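Local coordinates for protein probable threonyl-tRNA synthetase 1 (Aeropyrum pernix, PDB 3A32) that probably catalyses the two-step attachment of threonine to tRNA(Thr), using ATP and one zinc ion per subunit, and lacks the domain that would deacylate mischarged seryl-tRNA, at residues A[186-194]-A[450-458]; A[219-228]-A[283-294]. All coordinates share one frame; numbering follows the deposited sequence.

Contact 1: residues A[186-194]-A[450-458]; sequences KLVLERLFK and ESPVRSLSG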
loop_
_atom_site.group_PDB
_atom_site.type_symbol
_atom_site.label_atom_id
_atom_site.label_comp_id
_atom_site.label_asym_id
_atom_site.label_seq_id
_atom_site.Cartn_x
_atom_site.Cartn_y
_atom_site.Cartn_z
ATOM N N LYS A 186 -11.722 18.676 -1.665
ATOM C CA LYS A 186 -11.039 19.945 -1.475
ATOM C C LYS A 186 -9.778 19.861 -0.575
ATOM O O LYS A 186 -8.715 20.424 -0.911
ATOM C CB LYS A 186 -12.050 20.944 -0.930
ATOM C CG LYS A 186 -11.488 22.310 -0.578
ATOM C CD LYS A 186 -12.621 23.254 -0.492
ATOM C CE LYS A 186 -12.177 24.722 -0.459
ATOM N NZ LYS A 186 -11.215 25.043 0.668
ATOM N N LEU A 187 -9.913 19.193 0.582
ATOM C CA LEU A 187 -8.778 18.901 1.482
ATOM C C LEU A 187 -7.609 18.156 0.788
ATOM O O LEU A 187 -6.441 18.534 0.987
ATOM C CB LEU A 187 -9.250 18.089 2.707
ATOM C CG LEU A 187 -10.160 18.735 3.770
ATOM C CD1 LEU A 187 -10.773 17.665 4.689
ATOM C CD2 LEU A 187 -9.405 19.776 4.576
ATOM N N VAL A 188 -7.907 17.078 0.048
ATOM C CA VAL A 188 -6.910 16.388 -0.753
ATOM C C VAL A 188 -6.249 17.269 -1.881
ATOM O O VAL A 188 -5.004 17.373 -1.960
ATOM C CB VAL A 188 -7.465 15.071 -1.316
ATOM C CG1 VAL A 188 -6.555 14.494 -2.345
ATOM C CG2 VAL A 188 -7.639 14.043 -0.200
ATOM N N LEU A 189 -7.055 17.943 -2.708
ATOM C CA LEU A 189 -6.477 18.877 -3.669
ATOM C C LEU A 189 -5.552 19.914 -3.059
ATOM O O LEU A 189 -4.437 20.114 -3.550
ATOM C CB LEU A 189 -7.538 19.611 -4.463
ATOM C CG LEU A 189 -8.351 18.792 -5.458
ATOM C CD1 LEU A 189 -8.885 19.817 -6.370
ATOM C CD2 LEU A 189 -7.541 17.789 -6.219
ATOM N N GLU A 190 -6.015 20.568 -1.997
ATOM C CA GLU A 190 -5.307 21.705 -1.417
ATOM C C GLU A 190 -4.095 21.290 -0.614
ATOM O O GLU A 190 -3.052 21.928 -0.666
ATOM C CB GLU A 190 -6.266 22.597 -0.581
ATOM C CG GLU A 190 -7.266 23.334 -1.466
ATOM C CD GLU A 190 -8.166 24.325 -0.722
ATOM O OE1 GLU A 190 -8.436 24.105 0.474
ATOM O OE2 GLU A 190 -8.614 25.338 -1.345
ATOM N N ARG A 191 -4.228 20.202 0.127
ATOM C CA ARG A 191 -3.202 19.845 1.106
ATOM C C ARG A 191 -2.185 18.872 0.615
ATOM O O ARG A 191 -1.006 18.968 1.023
ATOM C CB ARG A 191 -3.837 19.383 2.420
ATOM C CG ARG A 191 -4.553 20.584 3.042
ATOM C CD ARG A 191 -5.146 20.334 4.360
ATOM N NE ARG A 191 -5.923 21.523 4.708
ATOM C CZ ARG A 191 -6.526 21.703 5.887
ATOM N NH1 ARG A 191 -6.451 20.757 6.836
ATOM N NH2 ARG A 191 -7.206 22.827 6.099
ATOM N N LEU A 192 -2.615 17.950 -0.254
ATOM C CA LEU A 192 -1.700 16.961 -0.817
ATOM C C LEU A 192 -1.101 17.503 -2.084
ATOM O O LEU A 192 0.123 17.409 -2.308
ATOM C CB LEU A 192 -2.382 15.606 -1.060
ATOM C CG LEU A 192 -1.524 14.496 -1.648
ATOM C CD1 LEU A 192 -0.323 14.164 -0.751
ATOM C CD2 LEU A 192 -2.382 13.268 -1.875
ATOM N N PHE A 193 -1.946 18.105 -2.906
ATOM C CA PHE A 193 -1.492 18.573 -4.208
ATOM C C PHE A 193 -1.198 20.079 -4.290
ATOM O O PHE A 193 -0.645 20.540 -5.293
ATOM C CB PHE A 193 -2.409 18.044 -5.330
ATOM C CG PHE A 193 -2.318 16.527 -5.509
ATOM C CD1 PHE A 193 -1.164 15.943 -6.052
ATOM C CD2 PHE A 193 -3.333 15.689 -5.078
ATOM C CE1 PHE A 193 -1.023 14.520 -6.224
ATOM C CE2 PHE A 193 -3.201 14.287 -5.236
ATOM C CZ PHE A 193 -2.024 13.703 -5.826
ATOM N N LYS A 194 -1.539 20.850 -3.257
ATOM C CA LYS A 194 -1.375 22.330 -3.323
ATOM C C LYS A 194 -2.099 23.002 -4.485
ATOM O O LYS A 194 -1.569 23.945 -5.114
ATOM C CB LYS A 194 0.116 22.686 -3.389
ATOM C CG LYS A 194 0.938 22.026 -2.277
ATOM C CD LYS A 194 0.451 22.541 -0.895
ATOM C CE LYS A 194 0.689 24.064 -0.805
ATOM N NZ LYS A 194 0.490 24.547 0.582
ATOM N N GLU A 450 5.637 19.335 5.000
ATOM C CA GLU A 450 4.884 18.080 5.197
ATOM C C GLU A 450 3.606 18.348 5.963
ATOM O O GLU A 450 2.699 17.536 5.996
ATOM C CB GLU A 450 5.719 17.065 5.976
ATOM C CG GLU A 450 6.728 16.355 5.105
ATOM C CD GLU A 450 7.641 15.426 5.877
ATOM O OE1 GLU A 450 7.828 15.595 7.118
ATOM O OE2 GLU A 450 8.186 14.519 5.235
ATOM N N SER A 451 3.547 19.523 6.562
ATOM C CA SER A 451 2.497 19.899 7.486
ATOM C C SER A 451 1.089 19.698 6.929
ATOM O O SER A 451 0.231 19.127 7.604
ATOM C CB SER A 451 2.699 21.373 7.888
ATOM O OG SER A 451 1.926 21.580 9.021
ATOM N N PRO A 452 0.826 20.190 5.701
ATOM C CA PRO A 452 -0.511 19.970 5.162
ATOM C C PRO A 452 -0.846 18.466 5.009
ATOM O O PRO A 452 -2.009 18.097 5.179
ATOM C CB PRO A 452 -0.450 20.617 3.752
ATOM C CG PRO A 452 0.675 21.567 3.802
ATOM C CD PRO A 452 1.689 20.913 4.742
ATOM N N VAL A 453 0.138 17.625 4.669
ATOM C CA VAL A 453 -0.113 16.198 4.533
ATOM C C VAL A 453 -0.349 15.563 5.899
ATOM O O VAL A 453 -1.225 14.706 6.013
ATOM C CB VAL A 453 0.953 15.437 3.687
ATOM C CG1 VAL A 453 0.843 13.920 3.889
ATOM C CG2 VAL A 453 0.769 15.742 2.206
ATOM N N ARG A 454 0.375 15.990 6.935
ATOM C CA ARG A 454 0.032 15.561 8.303
ATOM C C ARG A 454 -1.397 15.857 8.744
ATOM O O ARG A 454 -1.960 15.092 9.522
ATOM C CB ARG A 454 0.943 16.204 9.335
ATOM C CG ARG A 454 2.327 15.619 9.363
ATOM C CD ARG A 454 3.024 15.913 10.677
ATOM N NE ARG A 454 3.014 17.335 11.034
ATOM C CZ ARG A 454 3.852 18.261 10.550
ATOM N NH1 ARG A 454 4.789 17.938 9.640
ATOM N NH2 ARG A 454 3.754 19.522 11.003
ATOM N N SER A 455 -1.972 16.967 8.299
ATOM C CA SER A 455 -3.347 17.292 8.738
ATOM C C SER A 455 -4.374 16.393 8.044
ATOM O O SER A 455 -5.477 16.238 8.498
ATOM C CB SER A 455 -3.704 18.783 8.573
ATOM O OG SER A 455 -3.909 19.076 7.202
ATOM N N LEU A 456 -3.989 15.808 6.922
ATOM C CA LEU A 456 -4.832 14.855 6.210
ATOM C C LEU A 456 -4.708 13.475 6.839
ATOM O O LEU A 456 -5.700 12.827 7.103
ATOM C CB LEU A 456 -4.380 14.742 4.753
ATOM C CG LEU A 456 -4.623 15.853 3.753
ATOM C CD1 LEU A 456 -4.061 15.351 2.400
ATOM C CD2 LEU A 456 -6.086 16.186 3.623
ATOM N N SER A 457 -3.479 13.023 7.068
ATOM C CA SER A 457 -3.234 11.617 7.404
ATOM C C SER A 457 -2.588 11.309 8.768
ATOM O O SER A 457 -2.399 10.132 9.131
ATOM C CB SER A 457 -2.487 10.938 6.257
ATOM O OG SER A 457 -1.359 11.712 5.928
ATOM N N GLY A 458 -2.308 12.341 9.547
ATOM C CA GLY A 458 -1.699 12.155 10.836
ATOM C C GLY A 458 -0.201 12.100 10.640
ATOM O O GLY A 458 0.531 12.731 11.344
#
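Arg191 lies against Pro452 and Leu456 where the C-terminal ends of two helices pass side by side, an antiparallel helix pair joining the class II catalytic core to the last long helix of the anticodon-binding part. Their local axes approach to 9.6 Å with a crossing angle of -160°.

Apolar contact fills the space between them. Leu456 is the main wedge: its CG rests on Arg191 CB, CD1 meets Leu192 CB at 3.9 Å, and CD2 meets Leu187 CB at 3.8 Å, so the two methyls of the fork reach Leu187 on one side and Leu192 on the other, with Arg191 CB at the branch point. With CG anti to its carbonyl carbon (chi1 -72°), Leu456 carries the fork toward helix 186-191. Deeper in, Leu192 CD1 touches Val453 CG2 at 3.5 Å, the two side chains meeting at a slant. Helix 48-65 backs this side, with Phe62 touching both Val188 and Leu456.

Backbone oxygens also take part in the packing. Pro452 CB sits 3.2 Å from Arg191 O, and Leu456 CD2 is 3.5 Å from Leu187 O.

The polar contact is at the exposed margin. Arg191 runs extended past Pro452 while Leu187 CD2 covers one face of its guanidinium group. Arg191 NH1 gives a bent hydrogen bond to Ser455 OG (3.1 Å, 136° at the hydrogen), tilted from the guanidinium plane, and the same OG donates to its own helix, 2.9 Å from Pro452 O.

Contact 2: residues A[219-228]-A[283-294]; sequences MGSKEEWEGA and FDFNLPRRFRLY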
loop_
_atom_site.group_PDB
_atom_site.type_symbol
_atom_site.label_atom_id
_atom_site.label_comp_id
_atom_site.label_asym_id
_atom_site.label_seq_id
_atom_site.Cartn_x
_atom_site.Cartn_y
_atom_site.Cartn_z
ATOM N N MET A 219 -33.506 3.848 -15.009
ATOM C CA MET A 219 -34.147 2.809 -14.207
ATOM C C MET A 219 -34.518 3.298 -12.790
ATOM O O MET A 219 -33.974 4.277 -12.277
ATOM C CB MET A 219 -33.259 1.560 -14.139
ATOM C CG MET A 219 -31.974 1.770 -13.274
ATOM S SD MET A 219 -31.369 0.195 -12.684
ATOM C CE MET A 219 -32.674 -0.309 -11.544
ATOM N N GLY A 220 -35.436 2.599 -12.149
ATOM C CA GLY A 220 -35.811 2.944 -10.789
ATOM C C GLY A 220 -37.097 3.743 -10.738
ATOM O O GLY A 220 -37.782 3.963 -11.772
ATOM N N SER A 221 -37.417 4.200 -9.532
ATOM C CA SER A 221 -38.668 4.835 -9.290
ATOM C C SER A 221 -38.438 6.341 -9.302
ATOM O O SER A 221 -37.318 6.793 -9.045
ATOM C CB SER A 221 -39.215 4.366 -7.939
ATOM O OG SER A 221 -38.330 4.674 -6.871
ATOM N N LYS A 222 -39.499 7.099 -9.607
ATOM C CA LYS A 222 -39.541 8.553 -9.395
ATOM C C LYS A 222 -38.948 8.945 -8.037
ATOM O O LYS A 222 -38.135 9.862 -7.951
ATOM C CB LYS A 222 -40.995 9.078 -9.440
ATOM C CG LYS A 222 -41.506 9.538 -10.795
ATOM C CD LYS A 222 -42.846 10.320 -10.662
ATOM C CE LYS A 222 -44.112 9.394 -10.686
ATOM N NZ LYS A 222 -44.553 8.917 -9.312
ATOM N N GLU A 223 -39.404 8.279 -6.974
ATOM C CA GLU A 223 -39.013 8.628 -5.606
ATOM C C GLU A 223 -37.490 8.598 -5.369
ATOM O O GLU A 223 -36.905 9.537 -4.797
ATOM C CB GLU A 223 -39.757 7.718 -4.608
ATOM C CG GLU A 223 -41.301 7.982 -4.535
ATOM C CD GLU A 223 -42.160 7.263 -5.612
ATOM O OE1 GLU A 223 -41.686 6.329 -6.304
ATOM O OE2 GLU A 223 -43.353 7.632 -5.757
ATOM N N GLU A 224 -36.863 7.524 -5.839
ATOM C CA GLU A 224 -35.408 7.342 -5.827
ATOM C C GLU A 224 -34.680 8.480 -6.511
ATOM O O GLU A 224 -33.784 9.092 -5.910
ATOM C CB GLU A 224 -35.056 6.032 -6.505
ATOM C CG GLU A 224 -35.275 4.828 -5.615
ATOM C CD GLU A 224 -35.224 3.556 -6.418
ATOM O OE1 GLU A 224 -36.208 3.294 -7.118
ATOM O OE2 GLU A 224 -34.190 2.837 -6.400
ATOM N N TRP A 225 -35.082 8.771 -7.762
ATOM C CA TRP A 225 -34.480 9.804 -8.577
ATOM C C TRP A 225 -34.653 11.201 -7.929
ATOM O O TRP A 225 -33.703 12.003 -7.837
ATOM C CB TRP A 225 -35.078 9.723 -9.996
ATOM C CG TRP A 225 -34.369 8.716 -10.890
ATOM C CD1 TRP A 225 -34.765 7.445 -11.170
ATOM C CD2 TRP A 225 -33.109 8.903 -11.571
ATOM N NE1 TRP A 225 -33.840 6.822 -12.000
ATOM C CE2 TRP A 225 -32.807 7.690 -12.243
ATOM C CE3 TRP A 225 -32.205 9.969 -11.658
ATOM C CZ2 TRP A 225 -31.658 7.522 -13.010
ATOM C CZ3 TRP A 225 -31.061 9.811 -12.445
ATOM C CH2 TRP A 225 -30.808 8.595 -13.118
ATOM N N GLU A 226 -35.855 11.469 -7.426
ATOM C CA GLU A 226 -36.158 12.731 -6.751
ATOM C C GLU A 226 -35.404 12.918 -5.462
ATOM O O GLU A 226 -34.898 13.975 -5.236
ATOM C CB GLU A 226 -37.658 12.860 -6.497
ATOM C CG GLU A 226 -38.403 13.044 -7.816
ATOM C CD GLU A 226 -39.903 13.241 -7.665
ATOM O OE1 GLU A 226 -40.516 12.606 -6.776
ATOM O OE2 GLU A 226 -40.455 14.021 -8.473
ATOM N N GLY A 227 -35.336 11.911 -4.618
ATOM C CA GLY A 227 -34.571 11.994 -3.373
ATOM C C GLY A 227 -33.078 12.188 -3.643
ATOM O O GLY A 227 -32.451 13.005 -3.008
ATOM N N ALA A 228 -32.531 11.461 -4.625
ATOM C CA ALA A 228 -31.118 11.578 -5.055
ATOM C C ALA A 228 -30.793 12.898 -5.715
ATOM O O ALA A 228 -29.891 13.566 -5.288
ATOM C CB ALA A 228 -30.704 10.373 -5.944
ATOM N N PHE A 283 -24.705 8.043 -7.460
ATOM C CA PHE A 283 -25.824 7.199 -7.061
ATOM C C PHE A 283 -26.124 6.024 -7.978
ATOM O O PHE A 283 -25.905 6.061 -9.200
ATOM C CB PHE A 283 -27.084 8.060 -6.981
ATOM C CG PHE A 283 -27.054 9.042 -5.852
ATOM C CD1 PHE A 283 -27.740 8.775 -4.665
ATOM C CD2 PHE A 283 -26.322 10.227 -5.965
ATOM C CE1 PHE A 283 -27.686 9.686 -3.594
ATOM C CE2 PHE A 283 -26.284 11.144 -4.931
ATOM C CZ PHE A 283 -26.956 10.880 -3.732
ATOM N N ASP A 284 -26.712 5.013 -7.369
ATOM C CA ASP A 284 -26.887 3.741 -7.988
ATOM C C ASP A 284 -28.177 3.141 -7.443
ATOM O O ASP A 284 -28.326 2.946 -6.218
ATOM C CB ASP A 284 -25.667 2.863 -7.717
ATOM C CG ASP A 284 -25.578 1.680 -8.650
ATOM O OD1 ASP A 284 -26.649 1.063 -8.930
ATOM O OD2 ASP A 284 -24.436 1.362 -9.093
ATOM N N PHE A 285 -29.114 2.924 -8.370
ATOM C CA PHE A 285 -30.460 2.341 -8.117
ATOM C C PHE A 285 -30.479 0.880 -8.577
ATOM O O PHE A 285 -31.368 0.103 -8.232
ATOM C CB PHE A 285 -31.518 3.173 -8.857
ATOM C CG PHE A 285 -31.529 4.623 -8.421
ATOM C CD1 PHE A 285 -31.271 4.963 -7.061
ATOM C CD2 PHE A 285 -31.782 5.636 -9.321
ATOM C CE1 PHE A 285 -31.259 6.268 -6.653
ATOM C CE2 PHE A 285 -31.806 6.987 -8.895
ATOM C CZ PHE A 285 -31.532 7.301 -7.583
ATOM N N ASN A 286 -29.442 0.513 -9.311
ATOM C CA ASN A 286 -29.245 -0.818 -9.784
ATOM C C ASN A 286 -28.720 -1.767 -8.690
ATOM O O ASN A 286 -29.345 -2.810 -8.439
ATOM C CB ASN A 286 -28.309 -0.775 -10.993
ATOM C CG ASN A 286 -28.057 -2.157 -11.599
ATOM O OD1 ASN A 286 -28.995 -2.901 -11.912
ATOM N ND2 ASN A 286 -26.774 -2.483 -11.812
ATOM N N LEU A 287 -27.582 -1.415 -8.068
ATOM C CA LEU A 287 -26.884 -2.276 -7.087
ATOM C C LEU A 287 -27.733 -2.655 -5.883
ATOM O O LEU A 287 -27.680 -3.787 -5.456
ATOM C CB LEU A 287 -25.547 -1.640 -6.593
ATOM C CG LEU A 287 -24.252 -1.681 -7.424
ATOM C CD1 LEU A 287 -23.043 -0.957 -6.755
ATOM C CD2 LEU A 287 -23.861 -3.118 -7.955
ATOM N N PRO A 288 -28.474 -1.698 -5.287
ATOM C CA PRO A 288 -29.347 -2.093 -4.169
ATOM C C PRO A 288 -30.486 -3.052 -4.529
ATOM O O PRO A 288 -31.018 -3.745 -3.636
ATOM C CB PRO A 288 -29.928 -0.760 -3.666
ATOM C CG PRO A 288 -29.678 0.236 -4.753
ATOM C CD PRO A 288 -28.493 -0.241 -5.533
ATOM N N ARG A 289 -30.877 -3.061 -5.808
ATOM C CA ARG A 289 -31.793 -4.076 -6.348
ATOM C C ARG A 289 -31.046 -5.414 -6.579
ATOM O O ARG A 289 -31.480 -6.470 -6.099
ATOM C CB ARG A 289 -32.483 -3.570 -7.649
ATOM C CG ARG A 289 -33.660 -2.577 -7.378
ATOM C CD ARG A 289 -34.276 -2.028 -8.693
ATOM N NE ARG A 289 -35.469 -1.210 -8.460
ATOM C CZ ARG A 289 -35.452 0.071 -8.124
ATOM N NH1 ARG A 289 -34.292 0.719 -7.969
ATOM N NH2 ARG A 289 -36.595 0.693 -7.901
ATOM N N ARG A 290 -29.934 -5.372 -7.312
ATOM C CA ARG A 290 -29.219 -6.599 -7.669
ATOM C C ARG A 290 -28.654 -7.383 -6.463
ATOM O O ARG A 290 -28.675 -8.620 -6.458
ATOM C CB ARG A 290 -28.120 -6.293 -8.686
ATOM C CG ARG A 290 -28.640 -5.755 -10.021
ATOM C CD ARG A 290 -29.488 -6.768 -10.766
ATOM N NE ARG A 290 -28.705 -7.784 -11.501
ATOM C CZ ARG A 290 -29.129 -9.038 -11.777
ATOM N NH1 ARG A 290 -30.336 -9.472 -11.372
ATOM N NH2 ARG A 290 -28.344 -9.882 -12.441
ATOM N N PHE A 291 -28.186 -6.666 -5.446
ATOM C CA PHE A 291 -27.664 -7.281 -4.217
ATOM C C PHE A 291 -28.655 -7.231 -3.050
ATOM O O PHE A 291 -28.272 -7.496 -1.920
ATOM C CB PHE A 291 -26.384 -6.568 -3.784
ATOM C CG PHE A 291 -25.182 -6.943 -4.608
ATOM C CD1 PHE A 291 -24.449 -8.094 -4.309
ATOM C CD2 PHE A 291 -24.814 -6.169 -5.708
ATOM C CE1 PHE A 291 -23.340 -8.432 -5.065
ATOM C CE2 PHE A 291 -23.719 -6.509 -6.476
ATOM C CZ PHE A 291 -22.985 -7.636 -6.163
ATOM N N ARG A 292 -29.905 -6.842 -3.327
ATOM C CA ARG A 292 -30.985 -6.894 -2.374
ATOM C C ARG A 292 -30.691 -6.060 -1.134
ATOM O O ARG A 292 -31.040 -6.447 -0.008
ATOM C CB ARG A 292 -31.338 -8.359 -2.071
ATOM C CG ARG A 292 -31.902 -9.053 -3.334
ATOM C CD ARG A 292 -31.603 -10.542 -3.315
ATOM N NE ARG A 292 -31.932 -11.272 -4.557
ATOM C CZ ARG A 292 -31.975 -12.604 -4.641
ATOM N NH1 ARG A 292 -31.737 -13.347 -3.568
ATOM N NH2 ARG A 292 -32.262 -13.205 -5.789
ATOM N N LEU A 293 -30.103 -4.880 -1.356
ATOM C CA LEU A 293 -29.716 -3.984 -0.265
ATOM C C LEU A 293 -30.875 -3.244 0.365
ATOM O O LEU A 293 -30.842 -2.948 1.566
ATOM C CB LEU A 293 -28.637 -2.994 -0.720
ATOM C CG LEU A 293 -27.359 -3.647 -1.320
ATOM C CD1 LEU A 293 -26.309 -2.593 -1.589
ATOM C CD2 LEU A 293 -26.834 -4.808 -0.367
ATOM N N TYR A 294 -31.867 -2.920 -0.464
ATOM C CA TYR A 294 -33.098 -2.273 -0.023
ATOM C C TYR A 294 -33.854 -3.206 0.974
ATOM O O TYR A 294 -34.307 -2.755 1.999
ATOM C CB TYR A 294 -33.991 -1.932 -1.218
ATOM C CG TYR A 294 -33.577 -0.758 -2.088
ATOM C CD1 TYR A 294 -32.954 0.357 -1.546
ATOM C CD2 TYR A 294 -33.830 -0.766 -3.462
ATOM C CE1 TYR A 294 -32.589 1.420 -2.325
ATOM C CE2 TYR A 294 -33.483 0.307 -4.259
ATOM C CZ TYR A 294 -32.858 1.398 -3.683
ATOM O OH TYR A 294 -32.518 2.511 -4.430
#
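Gly220 and Phe285 bring the two backbones to 6.0 Å between CA atoms, where the loop leading into helix 222-243 passes the turn between strand 273-284 and helix 287-290 of the class II catalytic core. Next to Phe285, Asp284 hydrogen-bonds the zinc ligand His310, which places the contact beside the metal site. Phe285 is the apolar centre. One face of its ring carries Glu224 CB, nearly over the middle, in a CH-pi contact 3.8 Å from the centroid. Its edge points into the face of Trp225 in a T-shaped stack, planes at 74°, with Phe285 CE2 3.5 Å from Trp225 CD2. Trp225 NE1 donates to Met219 O, which helps fix the indole's rotation. Ala228 CB touches Phe285 CZ at the ring edge and also lies over a face of Phe283. Toward the start of the segment, Met219 bends at chi3, setting SD 3.6 Å from Asn286 CB and CE beside Arg289 CD.

Glu224 faces Arg289 end-on: NH2 reaches OE1 at 2.7 Å, nearly straight and in the guanidinium plane, while NH1 approaches the syn lone pair of OE2 at 2.6 Å. Tyr294 OH donates to Glu224 OE2 on the anti side, also at 2.6 Å. Ser221, which forms a capping box with Glu224, gives OE1 both its N and its OG. Arg289 NH1 also donates to Phe285 O. Five bonds therefore grip the carboxylate, probably keeping it ionised, and the helix-capping residue also bridges to the facing segment.

How the contacts relate
From the N terminus the chain passes through helix 48-65, zinc ligand Cys112 at the start of helix 112-126 and His166 on strand 159-170, then enters helix 174-191, whose end forms the first half of contact 1. Residues 219-228 follow at the start of helix 222-243, and contact 2 closes a loop of 54 intervening residues when the chain returns through strand 273-284 to 283-294. Contact 1 is closed only by helix 435-457, near the C terminus, so contact 2 is nested inside that much longer loop. The centres lie 34 Å apart, with nearest atoms about 17 Å apart. Contact 2 joins parts of the catalytic core; contact 1 ties that core to the C-terminal part.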